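PDB 6AVJ: CDGSH iron-sulfur domain-containing protein 3, mitochondrial from Homo sapiens, which binds two [2Fe-2S] clusters in mitochondria, can pass them to the apoferredoxins FDX1 and FDX2, and helps keep free iron and reactive oxygen species at normal levels. Local coordinates for residues V5-V14 with V60-T68. The protein carries 2 engineered substitutions. Numbering follows the deposited sequence.
Sequences VVALKTPIKV and VALCTCKAT. With FES (Fe2/s2 (inorganic) cluster), chain E.
With chi1 of 56°, Thr64 holds OG1 between its own backbone N and carbonyl carbon and turns it to Thr10 of the facing loop, while CG2, anti to the carbonyl carbon, is left for Ile12. OG1 donates to Thr10 O at 2.8 Å, approaching from above the carbonyl plane rather than along a lone pair. CG2 meets CD1 of Ile12 at 3.7 Å, the two side chains crossing at about a right angle, and Leu8 CB lies against the threonine CB. The backbone of Thr64 serves the same loop: its O accepts Ala7 N at 3.1 Å and, weakly, Leu8 N, two donors on one carbonyl. A valine here would probably leave Thr10 O without its hydroxyl donor and the loop before Pro11 less firmly fixed.

Beyond Pro11 the chains become an antiparallel ladder, strands 12-14 and 60-62 pointing 138° apart. Ile12 with Leu62 and Val14 with Val60 are hydrogen-bonded pairs; Lys13 with Ala61 between them is a non-hydrogen-bonded pair. Val14 CG2 touches both Val60 CG2 and, also at 3.6 Å, Leu62 CD1, making an apolar patch on the face that carries Ile12, with Phe35 packed on Leu62. Pro11 CB rests on Ala61 CB at 4.1 Å, on the cluster side.

Lys66, bent at chi2 (-46°), folds NZ back onto a lone pair of Cys63 O; NZ also bonds Cys25 O and Gln33 OE1, tying this loop to the other cluster's site. Cys63 SG and Cys65 SG bind the iron FE2 at 2.3 and 2.4 Å, and Pro11 N lies 3.8 Å from bridging sulfide S1. An antiparallel strand pair running into a Cys-X-Cys loop, with Cys74 and the engineered Cys78 completing the [2Fe-2S] site at the other iron, is the arrangement of a CDGSH-type NEET fold.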
ATOM      1  N   VAL A   5       0.928   4.497   8.284  1.00 11.47           N
ATOM      2  CA  VAL A   5       1.247   3.408   9.202  1.00 13.68           C
ATOM      3  C   VAL A   5       1.533   2.112   8.428  1.00 13.23           C
ATOM      4  O   VAL A   5       1.169   1.945   7.262  1.00 12.76           O
ATOM      5  CB  VAL A   5       0.099   3.215  10.247  1.00 13.60           C
ATOM      6  CG1 VAL A   5      -0.144   4.545  11.045  1.00 15.20           C
ATOM      7  CG2 VAL A   5      -1.213   2.735   9.573  1.00 17.24           C
ATOM      8  N   VAL A   6       2.278   1.223   9.066  1.00 13.33           N
ATOM      9  CA  VAL A   6       2.625  -0.066   8.470  1.00 15.69           C
ATOM     10  C   VAL A   6       1.391  -0.972   8.553  1.00 16.67           C
ATOM     11  O   VAL A   6       0.915  -1.292   9.651  1.00 15.49           O
ATOM     12  CB  VAL A   6       3.829  -0.689   9.208  1.00 11.60           C
ATOM     13  CG1 VAL A   6       4.075  -2.107   8.751  1.00 16.01           C
ATOM     14  CG2 VAL A   6       5.062   0.155   9.073  1.00 12.62           C
ATOM     15  N   ALA A   7       0.839  -1.361   7.396  1.00 13.17           N
ATOM     16  CA  ALA A   7      -0.340  -2.239   7.413  1.00 13.53           C
ATOM     17  C   ALA A   7       0.044  -3.699   7.583  1.00 19.32           C
ATOM     18  O   ALA A   7      -0.627  -4.451   8.303  1.00 17.55           O
ATOM     19  CB  ALA A   7      -1.157  -2.070   6.123  1.00 15.85           C
ATOM     20  N   LEU A   8       1.080  -4.132   6.877  1.00 18.50           N
ATOM     21  CA  LEU A   8       1.570  -5.495   6.962  1.00 16.63           C
ATOM     22  C   LEU A   8       3.042  -5.414   6.654  1.00 13.67           C
ATOM     23  O   LEU A   8       3.535  -4.368   6.217  1.00 12.75           O
ATOM     24  CB  LEU A   8       0.840  -6.445   5.967  1.00 14.70           C
ATOM     25  CG  LEU A   8      -0.672  -6.544   6.134  1.00 21.49           C
ATOM     26  CD1 LEU A   8      -1.382  -6.986   4.868  1.00 25.87           C
ATOM     27  CD2 LEU A   8      -0.963  -7.512   7.316  1.00 25.74           C
ATOM     28  N   LYS A   9       3.730  -6.546   6.819  1.00 11.36           N
ATOM     29  CA  LYS A   9       5.171  -6.619   6.641  1.00 13.83           C
ATOM     30  C   LYS A   9       5.576  -7.517   5.497  1.00 13.24           C
ATOM     31  O   LYS A   9       6.764  -7.775   5.327  1.00 15.39           O
ATOM     32  CB  LYS A   9       5.853  -7.111   7.918  1.00 20.72           C
ATOM     33  CG  LYS A   9       5.821  -6.107   9.037  1.00 24.04           C
ATOM     34  CD  LYS A   9       6.615  -6.708  10.212  1.00 27.07           C
ATOM     35  CE  LYS A   9       6.283  -6.008  11.452  1.00 27.75           C
ATOM     36  NZ  LYS A   9       6.898  -6.712  12.645  1.00 35.85           N
ATOM     37  N   THR A  10       4.626  -7.989   4.699  1.00 13.20           N
ATOM     38  CA  THR A  10       4.933  -8.731   3.474  1.00 15.78           C
ATOM     39  C   THR A  10       3.974  -8.231   2.405  1.00 14.71           C
ATOM     40  O   THR A  10       2.790  -7.987   2.708  1.00 11.36           O
ATOM     41  CB  THR A  10       4.744 -10.251   3.650  1.00 21.70           C
ATOM     42  OG1 THR A  10       3.393 -10.510   4.010  1.00 26.00           O
ATOM     43  CG2 THR A  10       5.559 -10.744   4.766  1.00 22.55           C
ATOM     44  N   PRO A  11       4.442  -8.110   1.159  1.00 13.02           N
ATOM     45  CA  PRO A  11       3.600  -7.567   0.084  1.00 14.33           C
ATOM     46  C   PRO A  11       2.479  -8.528  -0.256  1.00 14.26           C
ATOM     47  O   PRO A  11       2.518  -9.693   0.114  1.00 14.26           O
ATOM     48  CB  PRO A  11       4.581  -7.422  -1.102  1.00 13.90           C
ATOM     49  CG  PRO A  11       5.654  -8.444  -0.835  1.00 12.24           C
ATOM     50  CD  PRO A  11       5.805  -8.441   0.694  1.00 11.83           C
ATOM     51  N   ILE A  12       1.485  -8.042  -0.998  1.00 10.79           N
ATOM     52  CA  ILE A  12       0.404  -8.883  -1.482  1.00 11.33           C
ATOM     53  C   ILE A  12       0.512  -8.988  -3.000  1.00 17.52           C
ATOM     54  O   ILE A  12       0.601  -7.977  -3.709  1.00 12.96           O
ATOM     55  CB  ILE A  12      -0.985  -8.374  -1.045  1.00 13.20           C
ATOM     56  CG1 ILE A  12      -1.100  -8.519   0.465  1.00 14.40           C
ATOM     57  CG2 ILE A  12      -2.078  -9.207  -1.681  1.00 15.62           C
ATOM     58  CD1 ILE A  12      -2.236  -7.692   1.064  1.00 14.94           C
ATOM     59  N   LYS A  13       0.527 -10.210  -3.490  1.00 14.15           N
ATOM     60  CA  LYS A  13       0.571 -10.437  -4.928  1.00 15.70           C
ATOM     61  C   LYS A  13      -0.830 -10.303  -5.481  1.00 14.30           C
ATOM     62  O   LYS A  13      -1.772 -10.852  -4.913  1.00 17.26           O
ATOM     63  CB  LYS A  13       1.131 -11.831  -5.241  1.00 21.33           C
ATOM     64  CG  LYS A  13       2.530 -12.060  -4.779  1.00 22.24           C
ATOM     65  CD  LYS A  13       3.157 -13.267  -5.471  1.00 32.32           C
ATOM     66  CE  LYS A  13       4.471 -13.703  -4.801  1.00 47.67           C
ATOM     67  NZ  LYS A  13       4.285 -14.653  -3.630  1.00 52.14           N
ATOM     68  N   VAL A  14      -0.975  -9.574  -6.593  1.00 13.52           N
ATOM     69  CA  VAL A  14      -2.284  -9.350  -7.195  1.00 11.01           C
ATOM     70  C   VAL A  14      -2.141  -9.490  -8.708  1.00 13.21           C
ATOM     71  O   VAL A  14      -1.136  -9.067  -9.310  1.00 10.59           O
ATOM     72  CB  VAL A  14      -2.887  -7.964  -6.842  1.00 19.06           C
ATOM     73  CG1 VAL A  14      -3.009  -7.764  -5.385  1.00 20.52           C
ATOM     74  CG2 VAL A  14      -2.049  -6.902  -7.343  1.00 22.07           C
ATOM     75  N   VAL A  60       1.692  -8.761  -9.958  1.00 12.44           N
ATOM     76  CA  VAL A  60       2.626  -7.816  -9.359  1.00 13.90           C
ATOM     77  C   VAL A  60       2.573  -8.012  -7.847  1.00 16.53           C
ATOM     78  O   VAL A  60       1.679  -8.661  -7.317  1.00 14.61           O
ATOM     79  CB  VAL A  60       2.309  -6.357  -9.699  1.00 11.69           C
ATOM     80  CG1 VAL A  60       2.299  -6.155 -11.217  1.00 13.43           C
ATOM     81  CG2 VAL A  60       0.996  -5.967  -9.083  1.00 12.91           C
ATOM     82  N   ALA A  61       3.522  -7.415  -7.165  1.00 10.14           N
ATOM     83  CA  ALA A  61       3.537  -7.406  -5.689  1.00 11.72           C
ATOM     84  C   ALA A  61       3.360  -5.966  -5.230  1.00  9.08           C
ATOM     85  O   ALA A  61       4.194  -5.114  -5.548  1.00 10.40           O
ATOM     86  CB  ALA A  61       4.841  -7.976  -5.156  1.00 17.43           C
ATOM     87  N   LEU A  62       2.242  -5.677  -4.560  1.00 12.61           N
ATOM     88  CA  LEU A  62       1.954  -4.323  -4.081  1.00 12.19           C
ATOM     89  C   LEU A  62       2.357  -4.140  -2.620  1.00 11.35           C
ATOM     90  O   LEU A  62       2.195  -5.033  -1.794  1.00 10.93           O
ATOM     91  CB  LEU A  62       0.466  -3.982  -4.267  1.00  9.30           C
ATOM     92  CG  LEU A  62       0.050  -3.945  -5.767  1.00  9.04           C
ATOM     93  CD1 LEU A  62      -1.383  -3.629  -5.995  1.00 10.71           C
ATOM     94  CD2 LEU A  62       0.978  -3.091  -6.610  1.00 13.91           C
ATOM     95  N   CYS A  63       2.836  -2.943  -2.304  1.00 10.24           N
ATOM     96  CA  CYS A  63       3.433  -2.683  -1.003  1.00  9.05           C
ATOM     97  C   CYS A  63       2.351  -2.505   0.056  1.00  8.49           C
ATOM     98  O   CYS A  63       1.355  -1.772  -0.145  1.00  9.00           O
ATOM     99  CB  CYS A  63       4.312  -1.427  -1.101  1.00  8.37           C
ATOM    100  SG  CYS A  63       4.952  -0.850   0.470  1.00  7.89           S
ATOM    101  N   THR A  64       2.552  -3.186   1.180  1.00  7.90           N
ATOM    102  CA  THR A  64       1.696  -3.103   2.355  1.00 13.65           C
ATOM    103  C   THR A  64       2.379  -2.417   3.539  1.00 13.47           C
ATOM    104  O   THR A  64       1.682  -1.880   4.408  1.00 12.04           O
ATOM    105  CB  THR A  64       1.278  -4.511   2.804  1.00 11.26           C
ATOM    106  OG1 THR A  64       2.476  -5.271   3.028  1.00 11.15           O
ATOM    107  CG2 THR A  64       0.413  -5.222   1.769  1.00 10.52           C
ATOM    108  N   CYS A  65       3.710  -2.456   3.620  1.00  9.76           N
ATOM    109  CA  CYS A  65       4.412  -1.733   4.709  1.00  9.85           C
ATOM    110  C   CYS A  65       4.373  -0.224   4.543  1.00 10.36           C
ATOM    111  O   CYS A  65       4.620   0.507   5.523  1.00  9.90           O
ATOM    112  CB  CYS A  65       5.857  -2.182   4.813  1.00  8.85           C
ATOM    113  SG  CYS A  65       6.958  -1.555   3.443  1.00  9.41           S
ATOM    114  N   LYS A  66       4.014   0.240   3.342  1.00 10.41           N
ATOM    115  CA  LYS A  66       3.856   1.607   2.878  1.00 10.27           C
ATOM    116  C   LYS A  66       5.165   2.392   2.844  1.00 15.76           C
ATOM    117  O   LYS A  66       5.141   3.604   2.597  1.00 13.14           O
ATOM    118  CB  LYS A  66       2.792   2.379   3.680  1.00 10.99           C
ATOM    119  CG  LYS A  66       1.423   1.638   3.789  1.00 12.79           C
ATOM    120  CD  LYS A  66       0.965   1.079   2.444  1.00 10.89           C
ATOM    121  CE  LYS A  66      -0.361   0.342   2.542  1.00 10.84           C
ATOM    122  NZ  LYS A  66      -0.703  -0.311   1.215  1.00  8.16           N
ATOM    123  N   ALA A  67       6.303   1.734   2.961  1.00 10.04           N
ATOM    124  CA  ALA A  67       7.587   2.414   2.903  1.00 13.33           C
ATOM    125  C   ALA A  67       8.335   2.235   1.579  1.00 12.45           C
ATOM    126  O   ALA A  67       9.479   2.691   1.473  1.00  9.60           O
ATOM    127  CB  ALA A  67       8.474   1.922   4.048  1.00 11.04           C
ATOM    128  N   THR A  68       7.733   1.612   0.566  1.00 13.38           N
ATOM    129  CA  THR A  68       8.463   1.413  -0.687  1.00 13.38           C
ATOM    130  C   THR A  68       8.931   2.760  -1.283  1.00 10.58           C
ATOM    131  O   THR A  68       8.258   3.789  -1.178  1.00 10.63           O
ATOM    132  CB  THR A  68       7.590   0.702  -1.710  1.00  9.74           C
ATOM    133  OG1 THR A  68       8.333   0.613  -2.942  1.00 10.94           O
ATOM    134  CG2 THR A  68       6.280   1.482  -1.953  1.00  9.48           C
TER
HETATM  135 FE1  FES E 202       7.664  -4.635   0.222  1.00 10.84          FE
HETATM  136 FE2  FES E 202       6.443  -2.383   1.283  1.00 10.85          FE
HETATM  137  S1  FES E 202       5.706  -4.481   1.272  1.00 10.82           S
HETATM  138  S2  FES E 202       8.346  -2.537   0.170  1.00 10.04           S